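Local coordinates for protein hydrogenase 3 maturation protease (Escherichia coli, PDB 2E85) that cleaves a 32-residue peptide from the C-terminus of the precursor of the hydrogenase 3 large subunit, HycE, as a maturation endopeptidase, at residues Val7-Gly12 / Val38-Gly43. The protein carries 1 engineered substitution. Residues are numbered along the deposited sequence; the frame is centred on the assembly and turned at random.
With CA (calcium ion), chain E.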
ATOM      1  N   VAL B   7     -13.927   0.873 -14.220  1.00  7.76           N
ATOM      2  CA  VAL B   7     -12.539   1.369 -14.322  1.00  6.95           C
ATOM      3  C   VAL B   7     -11.630   0.172 -14.550  1.00  6.40           C
ATOM      4  O   VAL B   7     -11.825  -0.864 -13.930  1.00  6.42           O
ATOM      5  CB  VAL B   7     -12.131   2.143 -13.040  1.00  7.66           C
ATOM      6  CG1 VAL B   7     -10.664   2.568 -13.100  1.00  6.79           C
ATOM      7  CG2 VAL B   7     -13.029   3.400 -12.882  1.00  7.99           C
ATOM      8  N   LEU B   8     -10.644   0.355 -15.430  1.00  6.05           N
ATOM      9  CA  LEU B   8      -9.668  -0.683 -15.763  1.00  6.75           C
ATOM     10  C   LEU B   8      -8.298  -0.155 -15.396  1.00  6.80           C
ATOM     11  O   LEU B   8      -7.847   0.864 -15.936  1.00  7.09           O
ATOM     12  CB  LEU B   8      -9.747  -1.005 -17.260  1.00  6.55           C
ATOM     13  CG  LEU B   8      -8.614  -1.857 -17.870  1.00  6.91           C
ATOM     14  CD1 LEU B   8      -8.484  -3.188 -17.148  1.00  8.66           C
ATOM     15  CD2 LEU B   8      -8.752  -2.024 -19.388  1.00  9.39           C
ATOM     16  N   LEU B   9      -7.641  -0.827 -14.453  1.00  6.11           N
ATOM     17  CA  LEU B   9      -6.276  -0.414 -14.030  1.00  6.64           C
ATOM     18  C   LEU B   9      -5.323  -1.374 -14.691  1.00  6.99           C
ATOM     19  O   LEU B   9      -5.397  -2.578 -14.457  1.00  7.30           O
ATOM     20  CB  LEU B   9      -6.116  -0.464 -12.510  1.00  5.08           C
ATOM     21  CG  LEU B   9      -4.666  -0.233 -12.007  1.00  6.48           C
ATOM     22  CD1 LEU B   9      -4.168   1.204 -12.340  1.00  8.83           C
ATOM     23  CD2 LEU B   9      -4.498  -0.509 -10.537  1.00  7.34           C
ATOM     24  N   CYS B  10      -4.443  -0.842 -15.542  1.00  6.99           N
ATOM     25  CA  CYS B  10      -3.479  -1.695 -16.250  1.00  8.01           C
ATOM     26  C   CYS B  10      -2.140  -1.529 -15.570  1.00  8.13           C
ATOM     27  O   CYS B  10      -1.619  -0.416 -15.562  1.00  8.90           O
ATOM     28  CB  CYS B  10      -3.295  -1.270 -17.697  1.00  7.42           C
ATOM     29  SG  CYS B  10      -4.760  -1.615 -18.727  1.00 11.70           S
ATOM     30  N   VAL B  11      -1.561  -2.626 -15.084  1.00  8.35           N
ATOM     31  CA  VAL B  11      -0.297  -2.599 -14.356  1.00  8.41           C
ATOM     32  C   VAL B  11       0.824  -3.253 -15.172  1.00  8.22           C
ATOM     33  O   VAL B  11       0.596  -4.283 -15.789  1.00  8.08           O
ATOM     34  CB  VAL B  11      -0.428  -3.342 -12.950  1.00  9.62           C
ATOM     35  CG1 VAL B  11       0.909  -3.407 -12.203  1.00 10.28           C
ATOM     36  CG2 VAL B  11      -1.530  -2.685 -12.074  1.00 10.42           C
ATOM     37  N   GLY B  12       2.018  -2.659 -15.161  1.00  6.63           N
ATOM     38  CA  GLY B  12       3.152  -3.263 -15.827  1.00  8.81           C
ATOM     39  C   GLY B  12       4.184  -2.272 -16.300  1.00 10.49           C
ATOM     40  O   GLY B  12       4.071  -1.068 -16.082  1.00 10.54           O
ATOM     41  N   VAL B  38     -13.105   3.332 -17.997  1.00 10.06           N
ATOM     42  CA  VAL B  38     -12.065   4.354 -17.862  1.00  9.81           C
ATOM     43  C   VAL B  38     -10.752   3.611 -17.603  1.00 10.23           C
ATOM     44  O   VAL B  38     -10.641   2.874 -16.632  1.00  8.81           O
ATOM     45  CB  VAL B  38     -12.374   5.362 -16.720  1.00 10.82           C
ATOM     46  CG1 VAL B  38     -11.255   6.387 -16.604  1.00  8.55           C
ATOM     47  CG2 VAL B  38     -13.662   6.056 -16.972  1.00 12.06           C
ATOM     48  N   VAL B  39      -9.765   3.821 -18.472  1.00  8.98           N
ATOM     49  CA  VAL B  39      -8.562   2.984 -18.446  1.00  8.85           C
ATOM     50  C   VAL B  39      -7.395   3.767 -17.855  1.00  8.94           C
ATOM     51  O   VAL B  39      -6.983   4.807 -18.402  1.00  7.84           O
ATOM     52  CB  VAL B  39      -8.217   2.443 -19.856  1.00  9.38           C
ATOM     53  CG1 VAL B  39      -6.941   1.576 -19.800  1.00 11.00           C
ATOM     54  CG2 VAL B  39      -9.407   1.658 -20.419  1.00  9.90           C
ATOM     55  N   ILE B  40      -6.858   3.277 -16.743  1.00  8.84           N
ATOM     56  CA  ILE B  40      -5.695   3.912 -16.099  1.00  9.28           C
ATOM     57  C   ILE B  40      -4.436   3.148 -16.517  1.00 10.03           C
ATOM     58  O   ILE B  40      -4.333   1.966 -16.288  1.00 10.37           O
ATOM     59  CB  ILE B  40      -5.830   3.918 -14.569  1.00  8.81           C
ATOM     60  CG1 ILE B  40      -6.981   4.847 -14.158  1.00 11.46           C
ATOM     61  CG2 ILE B  40      -4.539   4.402 -13.919  1.00 11.56           C
ATOM     62  CD1 ILE B  40      -8.380   4.358 -14.496  1.00 14.79           C
ATOM     63  N   ASP B  41      -3.507   3.852 -17.152  1.00 10.95           N
ATOM     64  CA  ASP B  41      -2.204   3.285 -17.522  1.00 10.41           C
ATOM     65  C   ASP B  41      -1.309   3.385 -16.301  1.00 11.16           C
ATOM     66  O   ASP B  41      -0.505   4.314 -16.182  1.00 10.92           O
ATOM     67  CB  ASP B  41      -1.680   4.133 -18.697  1.00 12.13           C
ATOM     68  CG  ASP B  41      -0.604   3.453 -19.511  1.00 15.80           C
ATOM     69  OD1 ASP B  41      -0.206   2.306 -19.210  1.00 15.88           O
ATOM     70  OD2 ASP B  41      -0.157   4.106 -20.501  1.00 17.94           O
ATOM     71  N   GLY B  42      -1.409   2.386 -15.412  1.00 10.12           N
ATOM     72  CA  GLY B  42      -0.843   2.451 -14.075  1.00 10.65           C
ATOM     73  C   GLY B  42       0.663   2.312 -13.968  1.00 10.06           C
ATOM     74  O   GLY B  42       1.222   2.669 -12.943  1.00 10.64           O
ATOM     75  N   GLY B  43       1.327   1.786 -14.992  1.00 10.17           N
ATOM     76  CA  GLY B  43       2.774   1.589 -14.897  1.00 10.06           C
ATOM     77  C   GLY B  43       3.160   0.552 -13.843  1.00 10.43           C
ATOM     78  O   GLY B  43       2.394  -0.358 -13.528  1.00 10.42           O
TER
HETATM   79 CA    CA E1001       1.166   3.717 -10.896  1.00  9.18          CA
HETATM   80  O   HOH W   1       0.363   0.329 -17.300  1.00 14.93           O
HETATM   81  O   HOH W   2       1.714   5.776 -12.190  1.00  9.97           O
HETATM   82  O   HOH W   3       3.617   3.517 -11.087  1.00 10.25           O
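Leu-8 and Cys-10 hydrogen-bond through their backbones to Val-38, Ile-40 and Gly-42, joining two neighbouring parallel strands that flank helix 21-31 in a beta-alpha-beta crossover. Strand 38-43 is the outermost on this side of the chain's sheet. Its partner lies further in and bonds on its other edge to strand 60-66. Leu-8 N gives a nearly straight bond to Val-38 O (2.8 Å), Leu-8 O accepts from Ile-40 N, and Cys-10 N reaches Ile-40 O. Beyond, Gly-42 N bends in to Cys-10 O (N-H...O 137°), at the end of an inverse gamma turn centred on Asp-41. Glycine suits position 42, where CA lies 4.0 Å from Leu-9 CD1; Gly-43 takes a positive phi (66°), which glycine adopts readily.

Apolar side chains suit Val-7, Leu-9 and Ile-40 on one face: with CG1 anti to the carbonyl carbon (chi1 -67°) and chi2 near +60°, Ile-40 brings CD1 against Val-7 CG1 at a tight 3.2 Å, while CG2 meets Leu-9 CD1 at 3.6 Å; Ile-53 and Leu-56 of helix 50-56 pack over Val-7 and Ile-40. On the other face Leu-8 CD2 lies alongside Val-39 CG2, and Cys-10 SG touches Val-39 CG1, towards helix 21-31.

Near Gly-43, a water links Cys-10 O, Asp-41 OD1 and Gly-43 N. With Ala-45 O, Asn-48 OD1, Asp-49 OD2 and two waters, Gly-42 O binds a calcium ion, at 2.3 Å.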